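Local coordinates for isoprenyl transferase (Campylobacter jejuni, PDB 3UGS), which probably catalyses the magnesium-dependent condensation of isopentenyl diphosphate with allylic diphosphates, building a long-chain polyprenyl diphosphate, at residues V36-K41 and R207-I212; K41-C46 and S52-F57; R97-L102 and L163-D168; D170-V175 and N183-Q188. All coordinates share one frame; numbering follows the deposited sequence.

Interaction 1 (V36-K41 and R207-I212); sequences VKTMQK and REFKRI
The F209 ring reaches from helix 206-218 to T38 on helix 34-48, joining two helices that flank the parallel beta sheet of this cis-prenyltransferase fold. The contact is small and one ring carries most of it. F209 starts out toward the other helix, with CG anti to its own carbonyl carbon (chi1 -68°), and the far corner of the ring, CE2 and CZ, does the touching. The T38 side chain crosses it at about a right angle: its methyl CG2 lies 4.0 Å from F209 CZ. The backbone oxygen of the same residue also approaches the ring obliquely, and beyond it the backbone of K41 borders CE2 more loosely, while the lysine chain leads away from the contact.

The two branches of T38 divide the work. With chi1 at -73°, the methyl is placed for the phenylalanine and the hydroxyl is left for polar partners; OG1 is hydrogen-bonded to the carbonyl of P202 and more weakly to that of Q34, so the buried hydroxyl is satisfied. L42 and V45, further along helix 34-48, and L204 also pack on F209. No hydrogen bond joins the two segments, and the approach of T38 O to F209 CE2 measures 4.0 Å.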
# COMPACT_ATOMS: atom_id res chain seq x y z
N VAL A 36 19.55 1.58 -19.37
CA VAL A 36 18.92 0.81 -20.42
C VAL A 36 19.47 -0.60 -20.42
O VAL A 36 18.82 -1.53 -20.82
CB VAL A 36 19.19 1.45 -21.77
CG1 VAL A 36 18.63 0.56 -22.86
CG2 VAL A 36 18.53 2.82 -21.82
N LYS A 37 20.67 -0.73 -19.92
CA LYS A 37 21.36 -2.00 -19.94
C LYS A 37 20.90 -2.84 -18.76
O LYS A 37 20.76 -4.06 -18.85
CB LYS A 37 22.87 -1.80 -19.87
N THR A 38 20.67 -2.15 -17.65
CA THR A 38 20.25 -2.82 -16.40
C THR A 38 18.83 -3.36 -16.54
O THR A 38 18.48 -4.43 -16.08
CB THR A 38 20.35 -1.88 -15.18
OG1 THR A 38 21.74 -1.70 -14.85
CG2 THR A 38 19.61 -2.48 -13.97
N MET A 39 18.07 -2.57 -17.27
CA MET A 39 16.66 -2.85 -17.60
C MET A 39 16.50 -4.09 -18.42
O MET A 39 15.55 -4.86 -18.25
CB MET A 39 16.00 -1.71 -18.38
CG MET A 39 14.86 -1.06 -17.59
SD MET A 39 13.62 -2.20 -16.92
CE MET A 39 12.76 -2.62 -18.44
N GLN A 40 17.42 -4.26 -19.35
CA GLN A 40 17.46 -5.50 -20.17
C GLN A 40 17.75 -6.70 -19.28
O GLN A 40 17.16 -7.75 -19.44
CB GLN A 40 18.50 -5.44 -21.28
CG GLN A 40 18.34 -4.18 -22.12
CD GLN A 40 19.30 -4.08 -23.30
OE1 GLN A 40 20.24 -3.29 -23.28
NE2 GLN A 40 19.06 -4.89 -24.33
N LYS A 41 18.63 -6.49 -18.32
CA LYS A 41 18.96 -7.58 -17.40
C LYS A 41 17.78 -7.97 -16.52
O LYS A 41 17.51 -9.13 -16.26
CB LYS A 41 20.13 -7.22 -16.52
CG LYS A 41 21.41 -7.14 -17.30
CD LYS A 41 22.50 -6.62 -16.41
CE LYS A 41 23.85 -7.14 -16.85
NZ LYS A 41 24.85 -6.56 -15.92
N ARG A 207 22.61 -11.20 -10.79
CA ARG A 207 22.86 -12.05 -9.59
C ARG A 207 22.00 -11.54 -8.44
O ARG A 207 21.36 -12.31 -7.70
CB ARG A 207 24.34 -12.05 -9.15
N GLU A 208 22.01 -10.22 -8.32
CA GLU A 208 21.27 -9.51 -7.24
C GLU A 208 19.73 -9.63 -7.40
O GLU A 208 19.01 -10.03 -6.49
CB GLU A 208 21.69 -8.04 -7.15
CG GLU A 208 20.93 -7.24 -6.09
CD GLU A 208 21.52 -7.38 -4.69
OE1 GLU A 208 22.46 -8.19 -4.51
OE2 GLU A 208 21.03 -6.67 -3.76
N PHE A 209 19.25 -9.29 -8.58
CA PHE A 209 17.83 -9.55 -8.95
C PHE A 209 17.43 -10.98 -8.58
O PHE A 209 16.46 -11.19 -7.91
CB PHE A 209 17.51 -9.31 -10.44
CG PHE A 209 17.57 -7.87 -10.85
CD1 PHE A 209 16.98 -6.86 -10.08
CD2 PHE A 209 18.21 -7.49 -12.05
CE1 PHE A 209 17.03 -5.53 -10.47
CE2 PHE A 209 18.25 -6.15 -12.45
CZ PHE A 209 17.67 -5.17 -11.65
N LYS A 210 18.21 -11.93 -9.05
CA LYS A 210 17.93 -13.37 -8.78
C LYS A 210 17.88 -13.68 -7.28
O LYS A 210 17.07 -14.47 -6.80
CB LYS A 210 19.01 -14.28 -9.35
CG LYS A 210 19.28 -14.14 -10.82
CD LYS A 210 18.22 -14.87 -11.61
CE LYS A 210 18.79 -15.99 -12.43
NZ LYS A 210 18.14 -15.95 -13.77
N ARG A 211 18.79 -13.07 -6.55
CA ARG A 211 18.90 -13.28 -5.08
C ARG A 211 17.65 -12.82 -4.30
O ARG A 211 17.04 -13.55 -3.50
CB ARG A 211 20.10 -12.49 -4.56
CG ARG A 211 20.74 -13.12 -3.35
CD ARG A 211 20.55 -12.27 -2.11
NE ARG A 211 21.03 -10.89 -2.24
CZ ARG A 211 20.48 -9.87 -1.59
NH1 ARG A 211 19.46 -10.08 -0.78
NH2 ARG A 211 20.93 -8.63 -1.75
N ILE A 212 17.33 -11.57 -4.58
CA ILE A 212 16.12 -10.90 -4.10
C ILE A 212 14.89 -11.77 -4.41
O ILE A 212 14.01 -12.00 -3.58
CB ILE A 212 15.95 -9.52 -4.77
CG1 ILE A 212 16.91 -8.49 -4.12
CG2 ILE A 212 14.48 -9.07 -4.72
CD1 ILE A 212 17.11 -7.21 -4.91

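Interaction 2 (K41-C46 and S52-F57); sequences KLMEVC and SNLSLF. With FFT ((2Z,6Z)-3,7,11-trimethyldodeca-2,6,10-trien-1-yl dihydrogen phosphate), chain C.
L54 sends both of its methyls from the sheet against helix 34-48, and three helix residues receive them. CD1 meets two: L42 CD2 at 3.9 Å and, one turn later, C46 SG, which stands 4.1 Å from L54 CD1. The other branch turns to M43, whose CG lies 4.0 Å from L54 CD2, and these two side chains cross at about a right angle. The fork follows from the torsions of L54: CG is anti to the backbone N (chi1 173°), which carries the isobutyl end out to the helix, and chi2 of 72° turns CD1 to L42 and C46 and CD2 to M43. L10 of strand 9-14 and L126 of strand 126-134 add to this buried apolar layer.

The contact thins out toward both ends of the strand segment. At its start S52 and N53 turn away from the helix, and N53 ND2 donates to S52 OG at 3.1 Å, the acceptor lying close to the amide plane. L56 points toward the helix, but its CD2 comes no nearer than 4.7 Å to L42 CD2. Beyond it, F57 belongs to the ligand pocket: methyl C12 of the farnesyl monophosphate sits over the centre of one ring face, 3.6 Å above the plane.

The axes of helix segment 41-46 and strand segment 53-57 come within 9.7 Å, at 152°, which fits a helix returning along the sheet. Helix 34-48 thus lies in the beta-alpha-beta crossover between the adjacent parallel strands 9-14 and 53-60, the second of which brings F57 to the prenyl chain.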
# COMPACT_ATOMS: atom_id res chain seq x y z
N LYS A 41 18.63 -6.49 -18.32
CA LYS A 41 18.96 -7.58 -17.40
C LYS A 41 17.78 -7.97 -16.52
O LYS A 41 17.51 -9.13 -16.26
CB LYS A 41 20.13 -7.22 -16.52
CG LYS A 41 21.41 -7.14 -17.30
CD LYS A 41 22.50 -6.62 -16.41
CE LYS A 41 23.85 -7.14 -16.85
NZ LYS A 41 24.85 -6.56 -15.92
N LEU A 42 17.06 -6.95 -16.09
CA LEU A 42 15.84 -7.19 -15.28
C LEU A 42 14.85 -7.97 -16.12
O LEU A 42 14.20 -8.91 -15.66
CB LEU A 42 15.22 -5.88 -14.79
CG LEU A 42 13.94 -6.04 -13.93
CD1 LEU A 42 14.13 -6.92 -12.71
CD2 LEU A 42 13.41 -4.68 -13.49
N MET A 43 14.75 -7.58 -17.39
CA MET A 43 13.76 -8.24 -18.30
C MET A 43 14.16 -9.69 -18.64
O MET A 43 13.35 -10.60 -18.73
CB MET A 43 13.50 -7.43 -19.57
CG MET A 43 12.37 -6.42 -19.41
SD MET A 43 12.38 -4.98 -20.50
CE MET A 43 11.98 -5.77 -22.04
N GLU A 44 15.45 -9.88 -18.79
CA GLU A 44 15.99 -11.23 -19.01
C GLU A 44 15.75 -12.09 -17.75
O GLU A 44 15.37 -13.25 -17.83
CB GLU A 44 17.47 -11.17 -19.41
N VAL A 45 15.97 -11.48 -16.59
CA VAL A 45 15.80 -12.20 -15.29
C VAL A 45 14.33 -12.66 -15.08
O VAL A 45 14.02 -13.73 -14.61
CB VAL A 45 16.25 -11.36 -14.08
CG1 VAL A 45 15.77 -12.01 -12.79
CG2 VAL A 45 17.75 -11.24 -14.06
N CYS A 46 13.43 -11.79 -15.47
CA CYS A 46 11.99 -12.08 -15.40
C CYS A 46 11.60 -13.29 -16.21
O CYS A 46 10.81 -14.12 -15.77
CB CYS A 46 11.15 -10.88 -15.85
SG CYS A 46 11.07 -9.56 -14.60
N SER A 52 5.76 -13.40 -15.17
CA SER A 52 4.95 -13.06 -16.38
C SER A 52 4.74 -11.54 -16.54
O SER A 52 4.61 -11.02 -17.63
CB SER A 52 3.61 -13.77 -16.39
OG SER A 52 2.84 -13.36 -15.29
N ASN A 53 4.72 -10.86 -15.42
CA ASN A 53 4.38 -9.43 -15.40
C ASN A 53 5.39 -8.61 -14.66
O ASN A 53 5.77 -8.94 -13.54
CB ASN A 53 3.02 -9.16 -14.76
CG ASN A 53 1.88 -9.35 -15.71
OD1 ASN A 53 1.34 -8.35 -16.23
ND2 ASN A 53 1.52 -10.61 -15.97
N LEU A 54 5.79 -7.54 -15.33
CA LEU A 54 6.74 -6.58 -14.81
C LEU A 54 6.15 -5.19 -14.90
O LEU A 54 5.84 -4.70 -15.99
CB LEU A 54 8.09 -6.65 -15.53
CG LEU A 54 9.09 -5.56 -15.16
CD1 LEU A 54 9.67 -5.77 -13.76
CD2 LEU A 54 10.19 -5.52 -16.24
N SER A 55 6.02 -4.58 -13.74
CA SER A 55 5.33 -3.32 -13.61
C SER A 55 6.29 -2.24 -13.21
O SER A 55 7.02 -2.36 -12.23
CB SER A 55 4.16 -3.40 -12.66
OG SER A 55 3.07 -4.13 -13.24
N LEU A 56 6.27 -1.18 -14.01
CA LEU A 56 7.22 -0.05 -13.85
C LEU A 56 6.49 1.26 -13.69
O LEU A 56 5.49 1.45 -14.31
CB LEU A 56 8.21 0.07 -15.02
CG LEU A 56 8.89 -1.26 -15.41
CD1 LEU A 56 9.65 -1.04 -16.72
CD2 LEU A 56 9.79 -1.83 -14.29
N PHE A 57 7.04 2.13 -12.86
CA PHE A 57 6.44 3.41 -12.53
C PHE A 57 7.17 4.54 -13.21
O PHE A 57 8.25 4.90 -12.82
CB PHE A 57 6.42 3.67 -11.01
CG PHE A 57 5.27 4.56 -10.55
CD1 PHE A 57 4.46 5.23 -11.46
CD2 PHE A 57 5.00 4.72 -9.21
CE1 PHE A 57 3.40 6.01 -11.02
CE2 PHE A 57 3.95 5.49 -8.78
CZ PHE A 57 3.15 6.14 -9.68
O3 FFT C . 8.57 7.95 -3.80
P FFT C . 9.32 8.80 -4.78
O1 FFT C . 10.64 8.20 -5.18
O2 FFT C . 9.32 10.25 -4.35
O FFT C . 8.50 8.81 -6.18
C14 FFT C . 8.44 7.63 -7.02
C13 FFT C . 7.45 7.82 -8.15
C11 FFT C . 7.79 7.69 -9.43
C12 FFT C . 6.78 7.89 -10.49
C10 FFT C . 9.16 7.25 -9.84
C9 FFT C . 9.81 8.21 -10.80
C8 FFT C . 11.29 7.89 -10.93
C6 FFT C . 11.81 7.45 -12.09
C7 FFT C . 13.29 7.15 -12.23
C5 FFT C . 10.92 7.26 -13.28
C4 FFT C . 11.77 7.53 -14.50
C3 FFT C . 10.93 7.73 -15.74
C1 FFT C . 11.53 7.62 -16.95
C2 FFT C . 13.01 7.30 -17.06
C FFT C . 10.68 7.82 -18.20

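Interaction 3 (R97-L102 and L163-D168); sequences RAIGDL and LDLPLD
Carboxylate oxygen OD2 of D164 is held by two groups: the backbone N of G100 donates to it at 3.0 Å, and R142 forms a salt bridge with it. The G100 bond is nearly straight (166°) and meets OD2 almost in line with its C-O bond. The second oxygen, OD1, pairs with R146, so both ends of the carboxylate are held and its rotation is probably fixed. Two arginines so close would be expected to favour the ionised form.

Nearer the backbone, the contact is apolar. I99 and D164 bring their beta carbons together, with I99 CB 3.7 Å from D164 CB, and the I99 methyl CG2 also rests against D164 CB. The longer I99 branch takes the sterically crowded setting between backbone N and carbonyl carbon (chi1 68°), which carries CD1 over to L165, where it lies 4.1 Å from CD2. L165 packs on S55 and N129 of the sheet.

At G100, phi of 110° would press a beta carbon on I99 O, so the backbone suits glycine. The loop between helix 156-161 and strand 171-175 is fastened to the C-terminal end of strand 94-99, outermost within this chain in the parallel sheet of the cis-prenyltransferase fold.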
# COMPACT_ATOMS: atom_id res chain seq x y z
N ARG A 97 2.11 -2.69 -22.05
CA ARG A 97 0.81 -2.13 -21.66
C ARG A 97 0.98 -0.90 -20.81
O ARG A 97 1.73 -0.90 -19.85
CB ARG A 97 0.01 -3.10 -20.84
CG ARG A 97 -0.44 -4.31 -21.60
CD ARG A 97 -1.32 -5.19 -20.71
N ALA A 98 0.24 0.13 -21.19
CA ALA A 98 0.15 1.36 -20.43
C ALA A 98 -1.06 1.33 -19.47
O ALA A 98 -2.10 0.79 -19.73
CB ALA A 98 0.11 2.56 -21.34
N ILE A 99 -0.84 1.86 -18.28
CA ILE A 99 -1.91 2.05 -17.29
C ILE A 99 -1.74 3.43 -16.73
O ILE A 99 -0.70 4.06 -16.87
CB ILE A 99 -1.94 0.99 -16.16
CG1 ILE A 99 -0.73 1.09 -15.22
CG2 ILE A 99 -1.94 -0.40 -16.75
CD1 ILE A 99 -0.69 0.03 -14.12
N GLY A 100 -2.77 3.90 -16.06
CA GLY A 100 -2.81 5.27 -15.60
C GLY A 100 -3.85 6.01 -16.41
O GLY A 100 -4.53 5.44 -17.25
N ASP A 101 -4.01 7.28 -16.10
CA ASP A 101 -5.00 8.09 -16.80
C ASP A 101 -4.32 8.72 -17.99
O ASP A 101 -3.69 9.76 -17.88
CB ASP A 101 -5.60 9.16 -15.93
CG ASP A 101 -6.69 9.97 -16.64
OD1 ASP A 101 -7.00 9.68 -17.83
OD2 ASP A 101 -7.24 10.87 -15.97
N LEU A 102 -4.47 8.06 -19.12
CA LEU A 102 -3.69 8.37 -20.33
C LEU A 102 -4.27 9.60 -21.03
O LEU A 102 -3.61 10.21 -21.89
CB LEU A 102 -3.67 7.23 -21.33
CG LEU A 102 -3.00 5.92 -20.95
CD1 LEU A 102 -3.05 5.01 -22.17
CD2 LEU A 102 -1.57 6.09 -20.43
N LEU A 163 -9.92 -3.00 -12.46
CA LEU A 163 -8.70 -2.19 -12.36
C LEU A 163 -8.02 -2.17 -13.73
O LEU A 163 -8.25 -3.01 -14.56
CB LEU A 163 -7.74 -2.69 -11.30
CG LEU A 163 -8.14 -2.51 -9.83
CD1 LEU A 163 -7.31 -3.45 -8.98
CD2 LEU A 163 -7.97 -1.05 -9.40
N ASP A 164 -7.23 -1.12 -13.98
CA ASP A 164 -6.39 -1.06 -15.19
C ASP A 164 -5.51 -2.32 -15.24
O ASP A 164 -5.18 -2.82 -16.30
CB ASP A 164 -5.44 0.14 -15.18
CG ASP A 164 -6.11 1.43 -15.57
OD1 ASP A 164 -7.32 1.43 -15.95
OD2 ASP A 164 -5.40 2.46 -15.52
N LEU A 165 -5.12 -2.77 -14.06
CA LEU A 165 -4.24 -3.94 -13.87
C LEU A 165 -4.72 -4.83 -12.73
O LEU A 165 -4.27 -4.71 -11.60
CB LEU A 165 -2.79 -3.52 -13.65
CG LEU A 165 -1.74 -4.64 -13.58
CD1 LEU A 165 -1.67 -5.47 -14.84
CD2 LEU A 165 -0.41 -3.99 -13.28
N PRO A 166 -5.60 -5.79 -13.05
CA PRO A 166 -6.22 -6.66 -12.04
C PRO A 166 -5.30 -7.54 -11.21
O PRO A 166 -5.68 -7.99 -10.11
CB PRO A 166 -7.16 -7.53 -12.89
CG PRO A 166 -7.44 -6.73 -14.13
CD PRO A 166 -6.11 -6.08 -14.40
N LEU A 167 -4.11 -7.75 -11.72
CA LEU A 167 -3.17 -8.74 -11.14
C LEU A 167 -2.50 -8.30 -9.84
O LEU A 167 -1.83 -7.26 -9.76
CB LEU A 167 -2.09 -9.12 -12.16
CG LEU A 167 -1.26 -10.36 -11.78
CD1 LEU A 167 -2.06 -11.65 -11.70
CD2 LEU A 167 -0.14 -10.53 -12.78
N ASP A 168 -2.67 -9.12 -8.82
CA ASP A 168 -2.00 -8.88 -7.51
C ASP A 168 -0.48 -8.84 -7.73
O ASP A 168 0.10 -9.55 -8.56
CB ASP A 168 -2.30 -9.93 -6.43
CG ASP A 168 -3.75 -9.91 -5.90
OD1 ASP A 168 -4.44 -8.87 -5.98
OD2 ASP A 168 -4.19 -10.97 -5.36

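Interaction 4 (D170-V175 and N183-Q188); sequences DLMLRV and NFLLWQ. With FFT ((2Z,6Z)-3,7,11-trimethyldodeca-2,6,10-trien-1-yl dihydrogen phosphate), chain C.
The apolar and sulfur contacts centre on M172, whose methyl approaches the F184 ring obliquely. M172 CE lies only 3.3 Å from F184 CD2, a tight approach. SD follows behind, 4.9 Å from the F184 ring centroid and 73° off the ring normal, a Met-aromatic contact. M172 leaves the strand with CG anti to its backbone N (chi1 176°), then bends at chi2 and chi3, which swings SD and CE round to the ring. CE also touches L185 CB more loosely, at 4.3 Å, while L185 CD1 covers one F184 face, offset toward the rim. F184 is stacked with F57 of the ligand pocket as well.

Strand 171-175 is an inner strand of the parallel sheet, between strands 9-14 and 193-197, and F184 lies in the loop leading from it to strand 193-197. From this loop, backbone atoms of N183 and W187 hydrogen-bond to the second subunit of the homodimer, W187 O to R137 of that subunit.

The polar contacts belong to R174, a substrate-binding residue. Its guanidinium faces the phosphate of the farnesyl monophosphate edge-on, with phosphorus in its plane, and makes a two-pronged grip: NH1 donates to FFT O1 at 2.7 Å and NH2 to FFT O3 at 2.8 Å. S182 OG, G16 N and R180 NE also bond to the ligand, and R174 NH2 also donates to the carbonyl of R180.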
# COMPACT_ATOMS: atom_id res chain seq x y z
N ASP A 170 3.01 -9.60 -6.34
CA ASP A 170 3.69 -10.56 -5.43
C ASP A 170 4.86 -9.95 -4.73
O ASP A 170 5.02 -10.06 -3.52
CB ASP A 170 4.15 -11.78 -6.20
CG ASP A 170 2.97 -12.48 -6.88
OD1 ASP A 170 2.00 -12.89 -6.16
OD2 ASP A 170 3.00 -12.61 -8.13
N LEU A 171 5.65 -9.26 -5.54
CA LEU A 171 6.82 -8.48 -5.05
C LEU A 171 6.87 -7.03 -5.52
O LEU A 171 6.89 -6.73 -6.71
CB LEU A 171 8.13 -9.17 -5.40
CG LEU A 171 9.34 -8.49 -4.76
CD1 LEU A 171 9.26 -8.47 -3.25
CD2 LEU A 171 10.64 -9.15 -5.20
N MET A 172 6.90 -6.16 -4.54
CA MET A 172 7.10 -4.72 -4.74
C MET A 172 8.53 -4.34 -4.34
O MET A 172 8.88 -4.29 -3.17
CB MET A 172 6.09 -3.89 -3.96
CG MET A 172 6.29 -2.38 -4.04
SD MET A 172 6.00 -1.69 -5.68
CE MET A 172 4.24 -1.52 -5.80
N LEU A 173 9.32 -4.06 -5.36
CA LEU A 173 10.71 -3.68 -5.22
C LEU A 173 10.93 -2.16 -5.38
O LEU A 173 10.68 -1.55 -6.41
CB LEU A 173 11.58 -4.46 -6.20
CG LEU A 173 13.09 -4.15 -6.22
CD1 LEU A 173 13.84 -4.75 -5.03
CD2 LEU A 173 13.66 -4.69 -7.52
N ARG A 174 11.39 -1.55 -4.32
CA ARG A 174 11.83 -0.15 -4.35
C ARG A 174 13.36 -0.12 -4.56
O ARG A 174 14.11 -0.71 -3.82
CB ARG A 174 11.45 0.61 -3.07
CG ARG A 174 12.28 1.86 -2.80
CD ARG A 174 11.98 3.03 -3.75
NE ARG A 174 10.62 3.58 -3.55
CZ ARG A 174 10.21 4.79 -3.93
NH1 ARG A 174 11.02 5.62 -4.57
NH2 ARG A 174 8.97 5.18 -3.68
N VAL A 175 13.78 0.53 -5.63
CA VAL A 175 15.20 0.79 -5.83
C VAL A 175 15.50 2.27 -5.58
O VAL A 175 15.21 3.15 -6.38
CB VAL A 175 15.69 0.42 -7.22
CG1 VAL A 175 17.21 0.54 -7.27
CG2 VAL A 175 15.24 -1.00 -7.58
N ASN A 183 1.67 6.08 -4.10
CA ASN A 183 0.44 5.92 -4.94
C ASN A 183 0.60 4.90 -6.07
O ASN A 183 0.00 5.01 -7.14
CB ASN A 183 0.01 7.27 -5.53
CG ASN A 183 -1.50 7.39 -5.73
OD1 ASN A 183 -2.25 6.53 -5.29
ND2 ASN A 183 -1.93 8.44 -6.41
N PHE A 184 1.45 3.92 -5.79
CA PHE A 184 1.78 2.88 -6.77
C PHE A 184 1.09 1.56 -6.45
O PHE A 184 1.46 0.85 -5.51
CB PHE A 184 3.31 2.69 -6.91
CG PHE A 184 3.71 1.87 -8.12
CD1 PHE A 184 3.13 2.06 -9.35
CD2 PHE A 184 4.71 0.92 -8.00
CE1 PHE A 184 3.51 1.29 -10.44
CE2 PHE A 184 5.09 0.14 -9.08
CZ PHE A 184 4.49 0.34 -10.31
N LEU A 185 0.09 1.24 -7.26
CA LEU A 185 -0.58 -0.08 -7.18
C LEU A 185 -1.01 -0.51 -5.75
O LEU A 185 -0.86 -1.65 -5.29
CB LEU A 185 0.36 -1.15 -7.69
CG LEU A 185 0.83 -0.98 -9.15
CD1 LEU A 185 1.89 -2.03 -9.47
CD2 LEU A 185 -0.36 -1.01 -10.12
N LEU A 186 -1.58 0.44 -5.04
CA LEU A 186 -1.97 0.18 -3.63
C LEU A 186 -2.91 -1.03 -3.46
O LEU A 186 -2.76 -1.88 -2.58
CB LEU A 186 -2.57 1.43 -3.02
CG LEU A 186 -1.57 2.61 -2.93
CD1 LEU A 186 -2.26 3.94 -2.52
CD2 LEU A 186 -0.40 2.28 -2.00
N TRP A 187 -3.92 -1.07 -4.29
CA TRP A 187 -4.93 -2.14 -4.18
C TRP A 187 -4.30 -3.52 -4.38
O TRP A 187 -4.47 -4.46 -3.61
CB TRP A 187 -6.05 -1.92 -5.17
CG TRP A 187 -7.13 -2.97 -5.11
CD1 TRP A 187 -7.11 -4.24 -5.62
CD2 TRP A 187 -8.44 -2.82 -4.49
NE1 TRP A 187 -8.30 -4.86 -5.37
CE2 TRP A 187 -9.13 -4.05 -4.72
CE3 TRP A 187 -9.10 -1.78 -3.84
CZ2 TRP A 187 -10.40 -4.25 -4.29
CZ3 TRP A 187 -10.35 -1.99 -3.38
CH2 TRP A 187 -11.01 -3.20 -3.62
N GLN A 188 -3.54 -3.59 -5.45
CA GLN A 188 -2.82 -4.80 -5.87
C GLN A 188 -1.78 -5.28 -4.82
O GLN A 188 -1.46 -6.47 -4.69
CB GLN A 188 -2.17 -4.59 -7.21
CG GLN A 188 -3.12 -4.36 -8.37
CD GLN A 188 -3.38 -2.85 -8.59
OE1 GLN A 188 -3.10 -2.04 -7.71
NE2 GLN A 188 -3.90 -2.49 -9.78
O3 FFT C . 8.57 7.95 -3.80
P FFT C . 9.32 8.80 -4.78
O1 FFT C . 10.64 8.20 -5.18
O2 FFT C . 9.32 10.25 -4.35
O FFT C . 8.50 8.81 -6.18
C14 FFT C . 8.44 7.63 -7.02
C13 FFT C . 7.45 7.82 -8.15
C11 FFT C . 7.79 7.69 -9.43
C12 FFT C . 6.78 7.89 -10.49
C10 FFT C . 9.16 7.25 -9.84
C9 FFT C . 9.81 8.21 -10.80
C8 FFT C . 11.29 7.89 -10.93
C6 FFT C . 11.81 7.45 -12.09
C7 FFT C . 13.29 7.15 -12.23
C5 FFT C . 10.92 7.26 -13.28
C4 FFT C . 11.77 7.53 -14.50
C3 FFT C . 10.93 7.73 -15.74
C1 FFT C . 11.53 7.62 -16.95
C2 FFT C . 13.01 7.30 -17.06
C FFT C . 10.68 7.82 -18.20

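Interactions 1 and 2 share K41 and helix 34-48, with centres 9 Å apart; F209 CE2 of the first reaches L42 CB of the second at 3.8 Å. Interaction 1 meets interaction 4, where I212 packs on L171 and L173. Interactions 2 and 4 converge on the ligand: F57 borders the prenyl chain, R174 holds the phosphate, and the F57-F184 stack connects them, with F57 CD2 3.3 Å from F184 CD1. Interaction 3 lies farther off, CA of G100 being about 11 Å from the nearest ligand atom, but is tied to interaction 4 by a probable hydrogen bond from Q188 NE2 to L165 O (2.9 Å). Interactions 1 and 3, 24 Å apart between centres, do not touch.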